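Long-range contacts in 6-aminohexanoate-cyclic-dimer hydrolase (Arthrobacter sp., PDB 3A2Q), which hydrolyses the cyclic dimer of 6-aminohexanoate, a by-product of nylon-6 manufacture, to the linear dimer: residues Ile385-Thr390 with Leu422-Pro427; Ile436-Gly441 with Val451-Ala456. The protein carries 1 engineered substitution. All coordinates share one frame; numbering follows the deposited sequence.

Contact 1 of 2, residues Ile385-Thr390 with Leu422-Pro427; sequences ILPTVT and LAFTVP
The phenyl ring of F424 sits among the side chains of L386, P387 and T390 at the C-terminal end of strand 383-387 in the mixed sheet of the amidase fold. F424 belongs to the loop between helices 416-422 and 427-431. With CG anti to the carbonyl carbon (chi1 -79°), the ring starts off toward 385-390. The methyl of T390 lies over one face of the ring in a CH-pi contact. This methyl, CG2, stands 3.5 Å from the centroid of the F424 ring, 12° off the normal, and so points at the middle of the ring rather than its rim. The hydroxyl of T390 is turned to another task and bonds to the carbonyl of Q420. L386 comes in obliquely, with CD1 at 3.8 Å from F424 CD2. P387 meets the same half of the ring in two ways. Its ring carbon CD lies 3.9 Å from F424 CE2. Its carbonyl O lies in the ring plane at the edge, 3.4 Å from F424 CD2. This buried oxygen has no hydrogen-bond partner in the model; the ring edge lies beside it. An alanine at F424 would probably leave the T390 methyl without the face it rests on and open a gap beside L386 and P387. Next along the loop, T425 sets its methyl CG2 against T388, 3.9 Å from T388 CG2. T425 OG1 reaches A172 O, and its side chain is about 8 Å from that of A174, the engineered residue at the probable nucleophile position. No direct hydrogen bond joins the two segments. One water bridges them instead: it donates to T388 O at 2.6 Å and accepts from F424 N at 2.9 Å.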
loop_
_atom_site.group_PDB
_atom_site.type_symbol
_atom_site.label_atom_id
_atom_site.label_comp_id
_atom_site.label_asym_id
_atom_site.label_seq_id
_atom_site.Cartn_x
_atom_site.Cartn_y
_atom_site.Cartn_z
ATOM N N ILE A 385 -0.482 -18.609 -0.861
ATOM C CA ILE A 385 -0.341 -18.077 0.486
ATOM C C ILE A 385 1.160 -17.977 0.736
ATOM O O ILE A 385 1.894 -18.944 0.532
ATOM C CB ILE A 385 -0.924 -19.030 1.565
ATOM C CG1 ILE A 385 -2.318 -19.507 1.163
ATOM C CG2 ILE A 385 -0.982 -18.312 2.911
ATOM C CD1 ILE A 385 -3.312 -18.400 0.957
ATOM N N LEU A 386 1.619 -16.805 1.161
ATOM C CA LEU A 386 3.032 -16.619 1.447
ATOM C C LEU A 386 3.194 -15.420 2.368
ATOM O O LEU A 386 2.295 -14.587 2.473
ATOM C CB LEU A 386 3.821 -16.391 0.153
ATOM C CG LEU A 386 3.631 -15.066 -0.600
ATOM C CD1 LEU A 386 4.671 -14.975 -1.708
ATOM C CD2 LEU A 386 2.226 -14.966 -1.176
ATOM N N PRO A 387 4.336 -15.330 3.076
ATOM C CA PRO A 387 4.544 -14.188 3.975
ATOM C C PRO A 387 4.519 -12.902 3.158
ATOM O O PRO A 387 4.901 -12.912 1.992
ATOM C CB PRO A 387 5.931 -14.458 4.568
ATOM C CG PRO A 387 6.075 -15.950 4.469
ATOM C CD PRO A 387 5.460 -16.277 3.136
ATOM N N THR A 388 4.067 -11.798 3.746
ATOM C CA THR A 388 4.050 -10.546 3.002
ATOM C C THR A 388 5.492 -10.046 2.884
ATOM O O THR A 388 5.924 -9.651 1.803
ATOM C CB THR A 388 3.184 -9.482 3.694
ATOM O OG1 THR A 388 1.860 -9.991 3.867
ATOM C CG2 THR A 388 3.108 -8.214 2.838
ATOM N N VAL A 389 6.228 -10.066 3.995
ATOM C CA VAL A 389 7.631 -9.643 3.983
ATOM C C VAL A 389 8.503 -10.841 4.356
ATOM O O VAL A 389 8.005 -11.824 4.913
ATOM C CB VAL A 389 7.891 -8.458 4.944
ATOM C CG1 VAL A 389 7.038 -7.272 4.530
ATOM C CG2 VAL A 389 7.599 -8.860 6.382
ATOM N N THR A 390 9.799 -10.767 4.063
ATOM C CA THR A 390 10.684 -11.904 4.321
ATOM C C THR A 390 11.676 -11.768 5.467
ATOM O O THR A 390 12.488 -12.670 5.691
ATOM C CB THR A 390 11.492 -12.252 3.064
ATOM O OG1 THR A 390 12.545 -11.291 2.892
ATOM C CG2 THR A 390 10.597 -12.225 1.833
ATOM N N LEU A 422 10.608 -6.271 0.074
ATOM C CA LEU A 422 9.737 -6.355 -1.099
ATOM C C LEU A 422 9.862 -7.565 -2.030
ATOM O O LEU A 422 9.141 -7.647 -3.025
ATOM C CB LEU A 422 9.892 -5.066 -1.925
ATOM C CG LEU A 422 11.308 -4.651 -2.354
ATOM C CD1 LEU A 422 11.841 -5.611 -3.407
ATOM C CD2 LEU A 422 11.287 -3.228 -2.921
ATOM N N ALA A 423 10.746 -8.508 -1.714
ATOM C CA ALA A 423 10.934 -9.672 -2.583
ATOM C C ALA A 423 9.677 -10.514 -2.820
ATOM O O ALA A 423 9.497 -11.056 -3.910
ATOM C CB ALA A 423 12.061 -10.554 -2.044
ATOM N N PHE A 424 8.817 -10.633 -1.812
ATOM C CA PHE A 424 7.589 -11.422 -1.953
ATOM C C PHE A 424 6.364 -10.600 -2.385
ATOM O O PHE A 424 5.273 -11.153 -2.561
ATOM C CB PHE A 424 7.268 -12.142 -0.641
ATOM C CG PHE A 424 8.073 -13.397 -0.406
ATOM C CD1 PHE A 424 9.246 -13.646 -1.117
ATOM C CD2 PHE A 424 7.674 -14.312 0.562
ATOM C CE1 PHE A 424 10.010 -14.786 -0.864
ATOM C CE2 PHE A 424 8.430 -15.455 0.822
ATOM C CZ PHE A 424 9.601 -15.691 0.106
ATOM N N THR A 425 6.526 -9.290 -2.558
ATOM C CA THR A 425 5.395 -8.468 -2.976
ATOM C C THR A 425 5.531 -7.965 -4.412
ATOM O O THR A 425 4.551 -7.911 -5.157
ATOM C CB THR A 425 5.193 -7.241 -2.048
ATOM O OG1 THR A 425 6.452 -6.598 -1.820
ATOM C CG2 THR A 425 4.578 -7.659 -0.714
ATOM N N VAL A 426 6.749 -7.618 -4.812
ATOM C CA VAL A 426 6.970 -7.077 -6.149
ATOM C C VAL A 426 6.561 -7.962 -7.340
ATOM O O VAL A 426 6.143 -7.444 -8.376
ATOM C CB VAL A 426 8.447 -6.605 -6.313
ATOM C CG1 VAL A 426 9.375 -7.784 -6.445
ATOM C CG2 VAL A 426 8.565 -5.682 -7.508
ATOM N N PRO A 427 6.652 -9.300 -7.212
ATOM C CA PRO A 427 6.248 -10.103 -8.372
ATOM C C PRO A 427 4.804 -9.845 -8.806
ATOM O O PRO A 427 4.475 -9.947 -9.984
ATOM C CB PRO A 427 6.440 -11.541 -7.888
ATOM C CG PRO A 427 7.475 -11.428 -6.826
ATOM C CD PRO A 427 7.083 -10.167 -6.102
HETATM O O HOH W 1 8.063 -9.064 0.516
#

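Contact 2 of 2, residues Ile436-Gly441 with Val451-Ala456; sequences ISLPIG and VQIVAA
Q452 and S437 face each other as the non-hydrogen-bonded pair of an antiparallel beta hairpin made by strands 435-442 and 448-455. Their side chains lie on one face of the sheet. Q452 can be followed outward from the strand. Its CB is 4.0 Å from I436 O. CG is anti to the backbone N (chi1 -168°) and comes to 3.7 Å from the same I436 O. Beyond CG the chain runs extended and leaves strand 435-442. At the tip, OE1 accepts from R176 NH1, and NE2 bonds to the carbonyl of F424. Both ends of the amide are therefore used, which should fix its rotation. S437 OG, anti to its backbone N, bonds to T388 OG1. The other face is apolar and carries I436, L438, V451 and I453. I436 sets CG2 4.1 Å from I453 CB, while the rest of its chain leads away. I440 lays CB against V451 CG2 at 3.8 Å, past the inverse gamma turn centred on P439. Helix 460-473 packs on this face: L463 touches I436 and I453, and A467 and L470 touch L438. Four backbone bonds tie the strands in two hydrogen-bonded pairs, I436 with I453 and L438 with V451. L438 N to V451 O is the shortest at 2.8 Å, with an N-H...O angle of 171°. CA-H...O contacts fill in between them, such as Q452 CA to I436 O at 3.3 Å. The chemistry is split between the two faces. The apolar one joins the hairpin to a helix. The polar one carries Q452 and S437, whose buried polar groups are satisfied by the loop residue F424, by T388 and by R176, and R176 would probably polarise the Q452 amide through OE1.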
loop_
_atom_site.group_PDB
_atom_site.type_symbol
_atom_site.label_atom_id
_atom_site.label_comp_id
_atom_site.label_asym_id
_atom_site.label_seq_id
_atom_site.Cartn_x
_atom_site.Cartn_y
_atom_site.Cartn_z
ATOM N N ILE A 436 -3.447 -9.356 -1.045
ATOM C CA ILE A 436 -3.770 -8.704 0.211
ATOM C C ILE A 436 -2.897 -9.200 1.356
ATOM O O ILE A 436 -2.524 -10.375 1.406
ATOM C CB ILE A 436 -5.271 -8.940 0.552
ATOM C CG1 ILE A 436 -5.717 -8.039 1.704
ATOM C CG2 ILE A 436 -5.496 -10.408 0.912
ATOM C CD1 ILE A 436 -7.222 -8.025 1.892
ATOM N N SER A 437 -2.537 -8.288 2.255
ATOM C CA SER A 437 -1.747 -8.659 3.426
ATOM C C SER A 437 -2.698 -8.606 4.617
ATOM O O SER A 437 -3.361 -7.592 4.828
ATOM C CB SER A 437 -0.600 -7.673 3.654
ATOM O OG SER A 437 0.169 -8.067 4.779
ATOM N N LEU A 438 -2.769 -9.699 5.375
ATOM C CA LEU A 438 -3.630 -9.788 6.552
ATOM C C LEU A 438 -2.732 -9.840 7.785
ATOM O O LEU A 438 -1.746 -10.573 7.801
ATOM C CB LEU A 438 -4.486 -11.058 6.484
ATOM C CG LEU A 438 -5.375 -11.193 5.243
ATOM C CD1 LEU A 438 -6.143 -12.516 5.300
ATOM C CD2 LEU A 438 -6.336 -10.019 5.175
ATOM N N PRO A 439 -3.071 -9.071 8.837
ATOM C CA PRO A 439 -2.280 -9.027 10.078
ATOM C C PRO A 439 -2.500 -10.237 10.985
ATOM O O PRO A 439 -2.975 -10.108 12.119
ATOM C CB PRO A 439 -2.739 -7.726 10.722
ATOM C CG PRO A 439 -4.181 -7.666 10.329
ATOM C CD PRO A 439 -4.174 -8.094 8.878
ATOM N N ILE A 440 -2.128 -11.407 10.480
ATOM C CA ILE A 440 -2.309 -12.666 11.194
ATOM C C ILE A 440 -1.198 -13.059 12.163
ATOM O O ILE A 440 -1.449 -13.765 13.143
ATOM C CB ILE A 440 -2.512 -13.817 10.178
ATOM C CG1 ILE A 440 -3.826 -13.608 9.424
ATOM C CG2 ILE A 440 -2.495 -15.165 10.880
ATOM C CD1 ILE A 440 -4.031 -14.596 8.277
ATOM N N GLY A 441 0.025 -12.607 11.909
ATOM C CA GLY A 441 1.117 -12.986 12.787
ATOM C C GLY A 441 1.767 -11.892 13.611
ATOM O O GLY A 441 1.519 -10.703 13.413
ATOM N N VAL A 451 0.497 -11.905 6.519
ATOM C CA VAL A 451 0.401 -13.097 5.687
ATOM C C VAL A 451 -0.254 -12.614 4.390
ATOM O O VAL A 451 -1.280 -11.920 4.421
ATOM C CB VAL A 451 -0.454 -14.196 6.356
ATOM C CG1 VAL A 451 -0.635 -15.366 5.403
ATOM C CG2 VAL A 451 0.239 -14.674 7.629
ATOM N N GLN A 452 0.354 -12.961 3.262
ATOM C CA GLN A 452 -0.131 -12.518 1.959
ATOM C C GLN A 452 -0.910 -13.593 1.210
ATOM O O GLN A 452 -0.543 -14.769 1.224
ATOM C CB GLN A 452 1.054 -12.048 1.096
ATOM C CG GLN A 452 0.643 -11.297 -0.175
ATOM C CD GLN A 452 1.815 -10.786 -1.010
ATOM O OE1 GLN A 452 1.637 -9.923 -1.868
ATOM N NE2 GLN A 452 3.011 -11.325 -0.770
ATOM N N ILE A 453 -1.985 -13.173 0.555
ATOM C CA ILE A 453 -2.810 -14.082 -0.232
ATOM C C ILE A 453 -2.918 -13.448 -1.617
ATOM O O ILE A 453 -3.191 -12.253 -1.732
ATOM C CB ILE A 453 -4.238 -14.217 0.349
ATOM C CG1 ILE A 453 -4.184 -14.375 1.869
ATOM C CG2 ILE A 453 -4.933 -15.412 -0.281
ATOM C CD1 ILE A 453 -3.396 -15.556 2.338
ATOM N N VAL A 454 -2.700 -14.247 -2.657
ATOM C CA VAL A 454 -2.760 -13.764 -4.035
ATOM C C VAL A 454 -3.753 -14.597 -4.849
ATOM O O VAL A 454 -3.654 -15.820 -4.874
ATOM C CB VAL A 454 -1.384 -13.887 -4.728
ATOM C CG1 VAL A 454 -1.431 -13.213 -6.096
ATOM C CG2 VAL A 454 -0.289 -13.277 -3.847
ATOM N N ALA A 455 -4.684 -13.928 -5.521
ATOM C CA ALA A 455 -5.680 -14.609 -6.346
ATOM C C ALA A 455 -5.430 -14.312 -7.822
ATOM O O ALA A 455 -4.574 -13.496 -8.165
ATOM C CB ALA A 455 -7.082 -14.163 -5.948
ATOM N N ALA A 456 -6.176 -14.975 -8.701
ATOM C CA ALA A 456 -6.012 -14.757 -10.133
ATOM C C ALA A 456 -6.408 -13.330 -10.513
ATOM O O ALA A 456 -7.171 -12.678 -9.803
ATOM C CB ALA A 456 -6.852 -15.768 -10.918
#

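Overall arrangement
Contact 1 and contact 2 follow one another along the chain, and the first closes before the second opens. Their centres are 9 Å apart, on the same side of the chain's centre. Both reach the same mixed sheet, in which strand 448-455 lies between strands 435-442 and 383-387. L386 O and Q452 N, 2.7 Å apart, probably form a hydrogen bond between the two contacts. I385 and I453 also pack together there. Segment 422-427, mostly loop, lies against the end of strand 383-387 and the residues after it. It brings the side chain of T425 to about 8 Å from a bound 6-aminohexanoic acid. Together the contacts link the hairpin, its neighbouring strand and a loop near the ligand site.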